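Long-range contact in putative 4-amino-4-deoxychorismate lyase (Thermus thermophilus, PDB 2ZGI), which binds pyridoxal 5'-phosphate and probably acts as a lyase, possibly on 4-amino-4-deoxychorismate: residues L166-G178 with R198-H212. Sequence-based numbering, arbitrary orientation.
Sequences LLFREGTLYLLEG and RVERGLFRPEGLRGH
Gly202 O accepts the backbone N-H of Glu177 in a short, nearly straight bond (N to O 2.7 Å, 169° at the hydrogen), and the CA-H of Leu176 approaches the same oxygen. This bond ends a parallel ladder in which Leu173 and Leu175 each give an N-H to strand 198-202 and take one back, from Glu200 and Gly202. Strands 172-176 and 198-202 are the two parallel strands of a beta-alpha-beta unit whose helix is 183-194. Val199 CG2 packs on Leu173 CB at 4.0 Å, on the sheet face covered by that helix; beta-branched Val199 and the longer, gamma-branched leucines suit this apolar face. Beside them Arg201 runs out extended; its NH1 lies 3.4 Å from Leu175 CD1 and is salt-bridged to Glu186 of the helix.

On the other face Phe204 folds back over the sheet. Its CG stands beside its own backbone N (chi1 -71°), and the ring turns an edge to the face of Tyr174 in an offset edge-to-face pair, planes 64° apart, with Phe204 CZ 3.5 Å from Tyr174 CB. Leu176 CD1 lies over one face of Phe204, and Leu167 CD2 meets Phe204 CE1 at 3.6 Å. Alongside Tyr174, Glu200 OE2 is salt-bridged to Arg198 NH1 (2.6 Å), though the hydrogen bond is weak.

Farther along, Phe168 and His212 form an antiparallel hydrogen-bonded pair, Phe168 N to His212 O being 2.7 Å. Gly211, at backbone angles that favour glycine, lets its CA lie against Phe168 O. Backbone bonds thus fix the register at both ends, while apolar contacts join the hairpin of strands 164-169 and 172-176 to residues 203-211.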
ATOM      1  N   LEU D 166     -14.408 -19.260   2.742  1.00 33.03           N
ATOM      2  CA  LEU D 166     -14.131 -20.393   1.855  1.00 34.11           C
ATOM      3  C   LEU D 166     -14.692 -20.093   0.475  1.00 35.00           C
ATOM      4  O   LEU D 166     -15.687 -19.382   0.345  1.00 34.95           O
ATOM      5  CB  LEU D 166     -14.807 -21.670   2.362  1.00 34.53           C
ATOM      6  CG  LEU D 166     -14.391 -22.334   3.680  1.00 35.67           C
ATOM      7  CD1 LEU D 166     -15.155 -21.775   4.870  1.00 36.85           C
ATOM      8  CD2 LEU D 166     -14.716 -23.803   3.567  1.00 39.21           C
ATOM      9  N   LEU D 167     -14.068 -20.676  -0.547  1.00 35.83           N
ATOM     10  CA  LEU D 167     -14.522 -20.520  -1.924  1.00 37.22           C
ATOM     11  C   LEU D 167     -14.843 -21.886  -2.533  1.00 38.18           C
ATOM     12  O   LEU D 167     -14.047 -22.815  -2.423  1.00 38.70           O
ATOM     13  CB  LEU D 167     -13.435 -19.828  -2.745  1.00 36.86           C
ATOM     14  CG  LEU D 167     -13.727 -19.530  -4.221  1.00 37.02           C
ATOM     15  CD1 LEU D 167     -14.811 -18.485  -4.362  1.00 36.18           C
ATOM     16  CD2 LEU D 167     -12.444 -19.074  -4.899  1.00 35.25           C
ATOM     17  N   PHE D 168     -16.006 -22.002  -3.170  1.00 39.92           N
ATOM     18  CA  PHE D 168     -16.375 -23.239  -3.845  1.00 41.81           C
ATOM     19  C   PHE D 168     -16.629 -22.996  -5.319  1.00 43.22           C
ATOM     20  O   PHE D 168     -17.480 -22.187  -5.689  1.00 42.48           O
ATOM     21  CB  PHE D 168     -17.606 -23.894  -3.210  1.00 41.90           C
ATOM     22  CG  PHE D 168     -17.979 -25.215  -3.842  1.00 42.88           C
ATOM     23  CD1 PHE D 168     -17.296 -26.373  -3.506  1.00 44.06           C
ATOM     24  CD2 PHE D 168     -18.993 -25.288  -4.793  1.00 43.53           C
ATOM     25  CE1 PHE D 168     -17.629 -27.599  -4.100  1.00 45.90           C
ATOM     26  CE2 PHE D 168     -19.332 -26.498  -5.383  1.00 44.87           C
ATOM     27  CZ  PHE D 168     -18.648 -27.659  -5.029  1.00 45.00           C
ATOM     28  N   ARG D 169     -15.881 -23.715  -6.153  1.00 45.60           N
ATOM     29  CA  ARG D 169     -16.039 -23.648  -7.609  1.00 47.72           C
ATOM     30  C   ARG D 169     -15.926 -25.046  -8.218  1.00 48.48           C
ATOM     31  O   ARG D 169     -15.102 -25.858  -7.792  1.00 48.55           O
ATOM     32  CB  ARG D 169     -15.021 -22.680  -8.227  1.00 48.04           C
ATOM     33  CG  ARG D 169     -15.076 -22.578  -9.758  1.00 50.43           C
ATOM     34  CD  ARG D 169     -13.957 -21.702 -10.380  1.00 52.64           C
ATOM     35  NE  ARG D 169     -12.601 -22.001  -9.902  1.00 54.86           N
ATOM     36  CZ  ARG D 169     -11.911 -21.217  -9.072  1.00 56.93           C
ATOM     37  NH1 ARG D 169     -12.451 -20.086  -8.627  1.00 57.37           N
ATOM     38  NH2 ARG D 169     -10.679 -21.553  -8.686  1.00 57.63           N
ATOM     39  N   GLU D 170     -16.777 -25.310  -9.210  1.00 49.68           N
ATOM     40  CA  GLU D 170     -16.805 -26.585  -9.929  1.00 50.70           C
ATOM     41  C   GLU D 170     -17.068 -27.748  -8.949  1.00 50.30           C
ATOM     42  O   GLU D 170     -18.232 -28.093  -8.676  1.00 50.72           O
ATOM     43  CB  GLU D 170     -15.527 -26.801 -10.772  1.00 51.10           C
ATOM     44  CG  GLU D 170     -14.962 -25.539 -11.504  1.00 54.28           C
ATOM     45  CD  GLU D 170     -15.816 -25.037 -12.687  1.00 58.11           C
ATOM     46  OE1 GLU D 170     -16.070 -25.823 -13.629  1.00 59.54           O
ATOM     47  OE2 GLU D 170     -16.200 -23.842 -12.691  1.00 59.00           O
ATOM     48  N   GLY D 171     -16.008 -28.340  -8.405  1.00 49.32           N
ATOM     49  CA  GLY D 171     -16.189 -29.377  -7.389  1.00 47.62           C
ATOM     50  C   GLY D 171     -15.135 -29.355  -6.303  1.00 46.57           C
ATOM     51  O   GLY D 171     -14.932 -30.357  -5.598  1.00 47.01           O
ATOM     52  N   THR D 172     -14.480 -28.202  -6.163  1.00 45.05           N
ATOM     53  CA  THR D 172     -13.404 -28.044  -5.193  0.50 44.27           C
ATOM     54  C   THR D 172     -13.671 -26.902  -4.203  1.00 43.39           C
ATOM     55  O   THR D 172     -14.142 -25.819  -4.577  1.00 43.05           O
ATOM     56  CB  THR D 172     -12.033 -27.886  -5.899  0.50 44.38           C
ATOM     57  OG1 THR D 172     -11.099 -27.208  -5.046  0.50 44.29           O
ATOM     58  CG2 THR D 172     -12.197 -27.104  -7.169  0.50 44.71           C
ATOM     59  N   LEU D 173     -13.394 -27.177  -2.936  1.00 42.20           N
ATOM     60  CA  LEU D 173     -13.514 -26.194  -1.865  1.00 40.02           C
ATOM     61  C   LEU D 173     -12.127 -25.681  -1.522  1.00 38.66           C
ATOM     62  O   LEU D 173     -11.237 -26.452  -1.150  1.00 39.20           O
ATOM     63  CB  LEU D 173     -14.160 -26.834  -0.634  1.00 39.70           C
ATOM     64  CG  LEU D 173     -14.458 -25.975   0.598  1.00 39.66           C
ATOM     65  CD1 LEU D 173     -15.699 -25.118   0.413  1.00 37.77           C
ATOM     66  CD2 LEU D 173     -14.604 -26.894   1.802  1.00 39.29           C
ATOM     67  N   TYR D 174     -11.947 -24.373  -1.651  1.00 37.16           N
ATOM     68  CA  TYR D 174     -10.703 -23.705  -1.302  1.00 35.50           C
ATOM     69  C   TYR D 174     -10.783 -23.028   0.055  1.00 34.31           C
ATOM     70  O   TYR D 174     -11.746 -22.313   0.348  1.00 33.23           O
ATOM     71  CB  TYR D 174     -10.360 -22.651  -2.350  1.00 35.60           C
ATOM     72  CG  TYR D 174     -10.274 -23.240  -3.734  1.00 37.84           C
ATOM     73  CD1 TYR D 174      -9.084 -23.816  -4.193  1.00 38.51           C
ATOM     74  CD2 TYR D 174     -11.392 -23.253  -4.577  1.00 39.10           C
ATOM     75  CE1 TYR D 174      -9.001 -24.364  -5.478  1.00 40.21           C
ATOM     76  CE2 TYR D 174     -11.319 -23.800  -5.866  1.00 41.65           C
ATOM     77  CZ  TYR D 174     -10.121 -24.357  -6.303  1.00 42.42           C
ATOM     78  OH  TYR D 174     -10.048 -24.899  -7.572  1.00 44.67           O
ATOM     79  N   LEU D 175      -9.772 -23.265   0.877  1.00 33.28           N
ATOM     80  CA  LEU D 175      -9.619 -22.522   2.124  1.00 33.07           C
ATOM     81  C   LEU D 175      -8.627 -21.394   1.893  1.00 32.83           C
ATOM     82  O   LEU D 175      -7.487 -21.610   1.426  1.00 31.96           O
ATOM     83  CB  LEU D 175      -9.162 -23.429   3.274  1.00 33.64           C
ATOM     84  CG  LEU D 175      -9.786 -24.828   3.422  1.00 34.49           C
ATOM     85  CD1 LEU D 175      -9.466 -25.376   4.815  1.00 35.41           C
ATOM     86  CD2 LEU D 175     -11.303 -24.876   3.150  1.00 33.52           C
ATOM     87  N   LEU D 176      -9.069 -20.174   2.193  1.00 32.03           N
ATOM     88  CA  LEU D 176      -8.282 -18.990   1.873  1.00 31.62           C
ATOM     89  C   LEU D 176      -7.209 -18.836   2.939  1.00 31.93           C
ATOM     90  O   LEU D 176      -7.542 -18.738   4.131  1.00 31.91           O
ATOM     91  CB  LEU D 176      -9.175 -17.737   1.819  1.00 31.79           C
ATOM     92  CG  LEU D 176      -9.857 -17.372   0.489  1.00 31.93           C
ATOM     93  CD1 LEU D 176     -10.664 -18.521  -0.084  1.00 31.58           C
ATOM     94  CD2 LEU D 176     -10.754 -16.166   0.681  1.00 32.58           C
ATOM     95  N   GLU D 177      -5.938 -18.820   2.529  1.00 30.11           N
ATOM     96  CA  GLU D 177      -4.839 -18.707   3.483  1.00 30.15           C
ATOM     97  C   GLU D 177      -4.592 -17.272   3.910  1.00 29.06           C
ATOM     98  O   GLU D 177      -5.129 -16.345   3.313  1.00 28.87           O
ATOM     99  CB  GLU D 177      -3.536 -19.290   2.913  1.00 30.20           C
ATOM    100  CG  GLU D 177      -3.648 -20.716   2.495  1.00 34.37           C
ATOM    101  CD  GLU D 177      -2.395 -21.229   1.812  1.00 37.41           C
ATOM    102  OE1 GLU D 177      -1.560 -20.429   1.342  1.00 38.18           O
ATOM    103  OE2 GLU D 177      -2.252 -22.466   1.758  1.00 43.39           O
ATOM    104  N   GLY D 178      -3.769 -17.122   4.949  1.00 27.85           N
ATOM    105  CA  GLY D 178      -3.275 -15.834   5.414  1.00 27.93           C
ATOM    106  C   GLY D 178      -3.960 -15.214   6.628  1.00 27.50           C
ATOM    107  O   GLY D 178      -3.566 -14.149   7.067  1.00 27.24           O
ATOM    108  N   ARG D 198     -13.097 -32.320  -3.341  1.00 46.00           N
ATOM    109  CA  ARG D 198     -11.679 -32.015  -3.263  1.00 46.23           C
ATOM    110  C   ARG D 198     -11.504 -30.716  -2.485  1.00 44.97           C
ATOM    111  O   ARG D 198     -12.371 -29.837  -2.530  1.00 44.65           O
ATOM    112  CB  ARG D 198     -11.097 -31.866  -4.673  1.00 47.02           C
ATOM    113  CG  ARG D 198      -9.587 -31.650  -4.737  1.00 49.96           C
ATOM    114  CD  ARG D 198      -9.104 -31.626  -6.186  1.00 55.50           C
ATOM    115  NE  ARG D 198      -9.518 -30.414  -6.897  1.00 58.39           N
ATOM    116  CZ  ARG D 198      -8.684 -29.448  -7.284  1.00 60.74           C
ATOM    117  NH1 ARG D 198      -7.382 -29.550  -7.036  1.00 61.55           N
ATOM    118  NH2 ARG D 198      -9.149 -28.379  -7.928  1.00 61.45           N
ATOM    119  N   VAL D 199     -10.389 -30.607  -1.767  1.00 44.25           N
ATOM    120  CA  VAL D 199     -10.108 -29.438  -0.942  1.00 43.34           C
ATOM    121  C   VAL D 199      -8.673 -28.944  -1.152  1.00 43.18           C
ATOM    122  O   VAL D 199      -7.700 -29.709  -1.023  1.00 43.91           O
ATOM    123  CB  VAL D 199     -10.390 -29.723   0.566  1.00 43.30           C
ATOM    124  CG1 VAL D 199      -9.740 -28.662   1.468  1.00 42.94           C
ATOM    125  CG2 VAL D 199     -11.882 -29.780   0.811  1.00 43.33           C
ATOM    126  N   GLU D 200      -8.548 -27.671  -1.493  1.00 42.33           N
ATOM    127  CA  GLU D 200      -7.247 -27.026  -1.640  1.00 41.73           C
ATOM    128  C   GLU D 200      -7.150 -25.767  -0.787  1.00 40.54           C
ATOM    129  O   GLU D 200      -8.158 -25.116  -0.538  1.00 39.36           O
ATOM    130  CB  GLU D 200      -7.025 -26.622  -3.090  1.00 42.36           C
ATOM    131  CG  GLU D 200      -6.870 -27.779  -4.062  1.00 45.64           C
ATOM    132  CD  GLU D 200      -6.125 -27.340  -5.306  1.00 49.99           C
ATOM    133  OE1 GLU D 200      -4.871 -27.226  -5.234  1.00 51.42           O
ATOM    134  OE2 GLU D 200      -6.792 -27.089  -6.345  1.00 50.55           O
ATOM    135  N   ARG D 201      -5.922 -25.420  -0.397  1.00 39.33           N
ATOM    136  CA  ARG D 201      -5.604 -24.198   0.354  1.00 38.92           C
ATOM    137  C   ARG D 201      -4.804 -23.288  -0.569  1.00 38.23           C
ATOM    138  O   ARG D 201      -3.960 -23.775  -1.325  1.00 37.83           O
ATOM    139  CB  ARG D 201      -4.754 -24.531   1.587  1.00 38.74           C
ATOM    140  CG  ARG D 201      -5.351 -25.627   2.472  1.00 40.31           C
ATOM    141  CD  ARG D 201      -4.387 -26.084   3.552  1.00 43.19           C
ATOM    142  NE  ARG D 201      -4.983 -27.157   4.354  1.00 46.32           N
ATOM    143  CZ  ARG D 201      -5.822 -26.965   5.375  1.00 46.27           C
ATOM    144  NH1 ARG D 201      -6.168 -25.735   5.748  1.00 44.20           N
ATOM    145  NH2 ARG D 201      -6.306 -28.014   6.032  1.00 47.89           N
ATOM    146  N   GLY D 202      -5.066 -21.981  -0.515  1.00 37.18           N
ATOM    147  CA  GLY D 202      -4.279 -21.018  -1.303  1.00 35.72           C
ATOM    148  C   GLY D 202      -4.413 -19.583  -0.853  1.00 34.60           C
ATOM    149  O   GLY D 202      -5.258 -19.261  -0.011  1.00 34.46           O
ATOM    150  N   LEU D 203      -3.561 -18.715  -1.383  1.00 32.97           N
ATOM    151  CA  LEU D 203      -3.737 -17.295  -1.224  1.00 31.84           C
ATOM    152  C   LEU D 203      -4.476 -16.778  -2.437  1.00 31.96           C
ATOM    153  O   LEU D 203      -4.065 -17.038  -3.581  1.00 30.85           O
ATOM    154  CB  LEU D 203      -2.389 -16.599  -1.096  1.00 32.18           C
ATOM    155  CG  LEU D 203      -1.653 -16.779   0.217  1.00 32.48           C
ATOM    156  CD1 LEU D 203      -0.147 -16.538   0.040  1.00 33.16           C
ATOM    157  CD2 LEU D 203      -2.278 -15.835   1.286  1.00 31.47           C
ATOM    158  N   PHE D 204      -5.571 -16.066  -2.190  1.00 31.09           N
ATOM    159  CA  PHE D 204      -6.474 -15.568  -3.242  1.00 31.54           C
ATOM    160  C   PHE D 204      -6.560 -14.052  -3.218  1.00 31.51           C
ATOM    161  O   PHE D 204      -6.666 -13.444  -2.146  1.00 31.24           O
ATOM    162  CB  PHE D 204      -7.893 -16.127  -3.073  1.00 30.57           C
ATOM    163  CG  PHE D 204      -8.027 -17.616  -3.397  1.00 33.89           C
ATOM    164  CD1 PHE D 204      -8.681 -18.025  -4.555  1.00 34.65           C
ATOM    165  CD2 PHE D 204      -7.525 -18.593  -2.528  1.00 32.49           C
ATOM    166  CE1 PHE D 204      -8.818 -19.387  -4.856  1.00 37.54           C
ATOM    167  CE2 PHE D 204      -7.644 -19.949  -2.806  1.00 34.85           C
ATOM    168  CZ  PHE D 204      -8.299 -20.352  -3.971  1.00 35.93           C
ATOM    169  N   ARG D 205      -6.527 -13.452  -4.409  1.00 31.57           N
ATOM    170  CA  ARG D 205      -6.822 -12.041  -4.608  1.00 31.00           C
ATOM    171  C   ARG D 205      -8.333 -11.903  -4.813  1.00 31.31           C
ATOM    172  O   ARG D 205      -8.985 -12.858  -5.213  1.00 31.26           O
ATOM    173  CB  ARG D 205      -6.111 -11.516  -5.871  1.00 31.19           C
ATOM    174  CG  ARG D 205      -4.597 -11.693  -5.930  1.00 29.53           C
ATOM    175  CD  ARG D 205      -3.934 -10.696  -6.892  1.00 31.09           C
ATOM    176  NE  ARG D 205      -4.024  -9.303  -6.449  1.00 30.43           N
ATOM    177  CZ  ARG D 205      -3.271  -8.728  -5.509  1.00 31.80           C
ATOM    178  NH1 ARG D 205      -2.316  -9.406  -4.867  1.00 32.67           N
ATOM    179  NH2 ARG D 205      -3.466  -7.447  -5.215  1.00 32.80           N
ATOM    180  N   PRO D 206      -8.897 -10.708  -4.578  1.00 32.26           N
ATOM    181  CA  PRO D 206     -10.346 -10.486  -4.785  1.00 32.71           C
ATOM    182  C   PRO D 206     -10.866 -11.069  -6.113  1.00 33.43           C
ATOM    183  O   PRO D 206     -11.869 -11.772  -6.138  1.00 32.72           O
ATOM    184  CB  PRO D 206     -10.466  -8.964  -4.802  1.00 32.83           C
ATOM    185  CG  PRO D 206      -9.271  -8.481  -3.987  1.00 32.43           C
ATOM    186  CD  PRO D 206      -8.184  -9.474  -4.183  1.00 31.60           C
ATOM    187  N   GLU D 207     -10.145 -10.814  -7.195  1.00 35.51           N
ATOM    188  CA  GLU D 207     -10.541 -11.224  -8.538  1.00 37.00           C
ATOM    189  C   GLU D 207     -10.437 -12.726  -8.713  1.00 37.39           C
ATOM    190  O   GLU D 207     -10.986 -13.294  -9.662  1.00 37.94           O
ATOM    191  CB  GLU D 207      -9.651 -10.535  -9.574  1.00 37.75           C
ATOM    192  CG  GLU D 207      -9.134  -9.163  -9.148  1.00 41.27           C
ATOM    193  CD  GLU D 207      -7.803  -9.239  -8.393  1.00 43.59           C
ATOM    194  OE1 GLU D 207      -7.009 -10.166  -8.680  1.00 46.77           O
ATOM    195  OE2 GLU D 207      -7.551  -8.368  -7.542  1.00 42.64           O
ATOM    196  N   GLY D 208      -9.730 -13.378  -7.806  1.00 37.49           N
ATOM    197  CA  GLY D 208      -9.618 -14.829  -7.837  1.00 37.72           C
ATOM    198  C   GLY D 208     -10.822 -15.501  -7.217  1.00 38.21           C
ATOM    199  O   GLY D 208     -10.949 -16.736  -7.268  1.00 38.19           O
ATOM    200  N   LEU D 209     -11.710 -14.701  -6.627  1.00 38.10           N
ATOM    201  CA  LEU D 209     -12.852 -15.256  -5.901  1.00 38.94           C
ATOM    202  C   LEU D 209     -14.034 -15.508  -6.828  1.00 40.22           C
ATOM    203  O   LEU D 209     -15.083 -14.875  -6.727  1.00 40.92           O
ATOM    204  CB  LEU D 209     -13.236 -14.389  -4.694  1.00 37.73           C
ATOM    205  CG  LEU D 209     -12.093 -14.162  -3.700  1.00 36.73           C
ATOM    206  CD1 LEU D 209     -12.535 -13.246  -2.558  1.00 36.24           C
ATOM    207  CD2 LEU D 209     -11.534 -15.490  -3.178  1.00 33.51           C
ATOM    208  N   ARG D 210     -13.825 -16.444  -7.743  1.00 41.81           N
ATOM    209  CA  ARG D 210     -14.851 -16.883  -8.670  1.00 42.51           C
ATOM    210  C   ARG D 210     -15.502 -18.113  -8.088  1.00 41.87           C
ATOM    211  O   ARG D 210     -14.831 -19.089  -7.767  1.00 41.85           O
ATOM    212  CB  ARG D 210     -14.226 -17.219 -10.032  1.00 43.05           C
ATOM    213  CG  ARG D 210     -13.469 -16.057 -10.660  1.00 47.02           C
ATOM    214  CD  ARG D 210     -14.407 -14.946 -11.071  1.00 52.09           C
ATOM    215  NE  ARG D 210     -13.676 -13.774 -11.542  1.00 57.52           N
ATOM    216  CZ  ARG D 210     -13.353 -12.721 -10.790  1.00 59.41           C
ATOM    217  NH1 ARG D 210     -13.681 -12.679  -9.497  1.00 60.12           N
ATOM    218  NH2 ARG D 210     -12.688 -11.705 -11.337  1.00 60.88           N
ATOM    219  N   GLY D 211     -16.819 -18.062  -7.952  1.00 41.53           N
ATOM    220  CA  GLY D 211     -17.549 -19.200  -7.444  1.00 40.85           C
ATOM    221  C   GLY D 211     -18.401 -18.771  -6.271  1.00 40.28           C
ATOM    222  O   GLY D 211     -18.788 -17.610  -6.169  1.00 40.15           O
ATOM    223  N   HIS D 212     -18.671 -19.720  -5.383  1.00 39.55           N
ATOM    224  CA  HIS D 212     -19.512 -19.462  -4.223  1.00 39.37           C
ATOM    225  C   HIS D 212     -18.659 -19.279  -2.982  1.00 37.68           C
ATOM    226  O   HIS D 212     -17.909 -20.179  -2.596  1.00 37.58           O
ATOM    227  CB  HIS D 212     -20.519 -20.598  -4.036  1.00 39.87           C
ATOM    228  CG  HIS D 212     -21.441 -20.763  -5.201  1.00 42.31           C
ATOM    229  ND1 HIS D 212     -22.587 -20.011  -5.354  1.00 44.21           N
ATOM    230  CD2 HIS D 212     -21.363 -21.561  -6.293  1.00 44.13           C
ATOM    231  CE1 HIS D 212     -23.192 -20.358  -6.476  1.00 46.49           C
ATOM    232  NE2 HIS D 212     -22.472 -21.300  -7.063  1.00 45.89           N
TER
HETATM  233  O   HOH W   1      -9.421 -18.410  -8.534  1.00 41.68           O
HETATM  234  O   HOH W   2      -6.185 -15.968   0.622  1.00 26.37           O
HETATM  235  O   HOH W   3      -1.025 -23.741  -0.060  1.00 49.24           O